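Local coordinates for peptidoglycan synthetase penicillin-binding protein 3 (Bifidobacterium adolescentis, PDB 4YE5), which probably binds penicillin and, as a member of the transpeptidase family, is thought to cross-link peptidoglycan in cell-wall synthesis, at residues Asp37-Ile42 against Thr218-Val223. Sequence-based numbering, arbitrary orientation.
Sequences DTNGAI and TIDRDV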
loop_
_atom_site.group_PDB
_atom_site.type_symbol
_atom_site.label_atom_id
_atom_site.label_comp_id
_atom_site.label_asym_id
_atom_site.label_seq_id
_atom_site.Cartn_x
_atom_site.Cartn_y
_atom_site.Cartn_z
ATOM N N ASP A 37 -7.310 6.712 6.654
ATOM C CA ASP A 37 -7.804 6.394 5.316
ATOM C C ASP A 37 -8.165 7.713 4.630
ATOM O O ASP A 37 -8.020 8.800 5.221
ATOM C CB ASP A 37 -8.982 5.380 5.344
ATOM C CG ASP A 37 -10.381 6.035 5.474
ATOM O OD1 ASP A 37 -10.506 7.183 5.956
ATOM O OD2 ASP A 37 -11.383 5.376 5.080
ATOM N N THR A 38 -8.665 7.607 3.407
ATOM C CA THR A 38 -8.967 8.763 2.577
ATOM C C THR A 38 -9.929 9.773 3.227
ATOM O O THR A 38 -9.901 10.946 2.884
ATOM C CB THR A 38 -9.494 8.324 1.193
ATOM O OG1 THR A 38 -9.402 9.412 0.267
ATOM C CG2 THR A 38 -10.939 7.845 1.287
ATOM N N ASN A 39 -10.762 9.317 4.163
ATOM C CA ASN A 39 -11.724 10.194 4.831
ATOM C C ASN A 39 -11.308 10.620 6.238
ATOM O O ASN A 39 -12.103 11.187 6.969
ATOM C CB ASN A 39 -13.101 9.537 4.916
ATOM C CG ASN A 39 -13.614 9.099 3.562
ATOM O OD1 ASN A 39 -13.865 7.920 3.340
ATOM N ND2 ASN A 39 -13.748 10.048 2.643
ATOM N N GLY A 40 -10.080 10.310 6.635
ATOM C CA GLY A 40 -9.600 10.747 7.939
ATOM C C GLY A 40 -9.820 9.700 9.022
ATOM O O GLY A 40 -9.485 9.928 10.173
ATOM N N ALA A 41 -10.397 8.554 8.668
ATOM C CA ALA A 41 -10.593 7.506 9.663
ATOM C C ALA A 41 -9.224 6.979 10.083
ATOM O O ALA A 41 -8.389 6.678 9.243
ATOM C CB ALA A 41 -11.487 6.381 9.108
ATOM N N ILE A 42 -8.984 6.896 11.386
ATOM C CA ILE A 42 -7.678 6.497 11.895
ATOM C C ILE A 42 -7.421 4.997 11.727
ATOM O O ILE A 42 -8.258 4.179 12.090
ATOM C CB ILE A 42 -7.511 6.936 13.370
ATOM C CG1 ILE A 42 -7.632 8.465 13.459
ATOM C CG2 ILE A 42 -6.171 6.463 13.937
ATOM C CD1 ILE A 42 -7.722 9.027 14.886
ATOM N N THR A 218 -5.035 7.048 0.019
ATOM C CA THR A 218 -6.155 7.089 -0.915
ATOM C C THR A 218 -7.137 5.931 -0.653
ATOM O O THR A 218 -8.264 5.944 -1.155
ATOM C CB THR A 218 -5.670 6.970 -2.355
ATOM O OG1 THR A 218 -4.971 5.731 -2.501
ATOM C CG2 THR A 218 -4.727 8.160 -2.725
ATOM N N ILE A 219 -6.694 4.932 0.112
ATOM C CA ILE A 219 -7.534 3.777 0.431
ATOM C C ILE A 219 -8.776 4.224 1.197
ATOM O O ILE A 219 -8.684 5.019 2.129
ATOM C CB ILE A 219 -6.786 2.749 1.313
ATOM C CG1 ILE A 219 -5.531 2.226 0.613
ATOM C CG2 ILE A 219 -7.721 1.589 1.737
ATOM C CD1 ILE A 219 -5.812 1.267 -0.566
ATOM N N ASP A 220 -9.930 3.702 0.799
ATOM C CA ASP A 220 -11.187 3.921 1.522
ATOM C C ASP A 220 -11.488 2.677 2.346
ATOM O O ASP A 220 -11.584 1.582 1.800
ATOM C CB ASP A 220 -12.339 4.128 0.535
ATOM C CG ASP A 220 -13.660 4.427 1.231
ATOM O OD1 ASP A 220 -14.300 3.470 1.714
ATOM O OD2 ASP A 220 -14.052 5.617 1.297
ATOM N N ARG A 221 -11.667 2.876 3.649
ATOM C CA ARG A 221 -11.853 1.801 4.628
ATOM C C ARG A 221 -13.037 0.919 4.237
ATOM O O ARG A 221 -12.960 -0.296 4.337
ATOM C CB ARG A 221 -12.108 2.431 6.015
ATOM C CG ARG A 221 -11.748 1.606 7.234
ATOM C CD ARG A 221 -12.054 2.373 8.548
ATOM N NE ARG A 221 -13.454 2.753 8.582
ATOM C CZ ARG A 221 -14.401 2.102 9.250
ATOM N NH1 ARG A 221 -14.103 1.068 10.020
ATOM N NH2 ARG A 221 -15.652 2.519 9.172
ATOM N N ASP A 222 -14.128 1.534 3.783
ATOM C CA ASP A 222 -15.332 0.781 3.399
ATOM C C ASP A 222 -15.142 -0.026 2.114
ATOM O O ASP A 222 -15.602 -1.168 2.015
ATOM C CB ASP A 222 -16.547 1.711 3.282
ATOM C CG ASP A 222 -16.772 2.539 4.559
ATOM O OD1 ASP A 222 -17.100 1.938 5.609
ATOM O OD2 ASP A 222 -16.593 3.784 4.519
ATOM N N VAL A 223 -14.479 0.548 1.119
ATOM C CA VAL A 223 -14.208 -0.232 -0.101
ATOM C C VAL A 223 -13.208 -1.361 0.197
ATOM O O VAL A 223 -13.348 -2.485 -0.293
ATOM C CB VAL A 223 -13.667 0.661 -1.235
ATOM C CG1 VAL A 223 -13.350 -0.171 -2.488
ATOM C CG2 VAL A 223 -14.689 1.803 -1.564
HETATM O O HOH W 1 -9.539 8.069 -2.218
#
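Asp-37 OD1 is gripped by two backbone N-H groups of its own turn, Asn-39 N at 2.8 Å and Ala-41 N at 3.0 Å, while its partner oxygen OD2 crosses to Arg-221 N. The Asn-39 bond closes an Asx turn, and the two donors reach OD1 from opposite faces of the carboxylate plane; together with the OD2 bond, this should hold the carboxylate's rotation. OD2 presents its anti lone pair to Arg-221 N, at 2.9 Å and 162°. A chi1 of 89° puts CG between the backbone N and the carbonyl carbon. One residue on, Thr-38 N donates to Ile-219 O over 2.9 Å at 164°, so one nearly straight bond goes to the loop at Ile-219 and the other to Arg-221, first residue of helix 221-238. Thr-38 OG1 shares a water with Thr-218 O and also bonds Lys-431. Asp-220 is the N-cap: OD1 accepts from Val-223 N at 3.0 Å and, weakly, from Asp-222 N. Ala-41 CB packs on Arg-221 CD at 4.1 Å, and Arg-221 NH1 hydrogen-bonds Asn-152 OD1. Loop 37-41 joins strands 35-36 and 42-46; Gly-40 N to Asp-37 O, Asp-37 N to Ala-41 O and the positive phi of Gly-40 fit a type I turn with a G1 beta bulge. The contact thus fastens this hairpin to the helix following strand 214-217. Asp-37 OD2 and Asp-220 OD2 lie 4.6 Å apart, a repulsion probably offset by the helix start, including Arg-221 N, and by the turn's Asn-39 N and Ala-41 N.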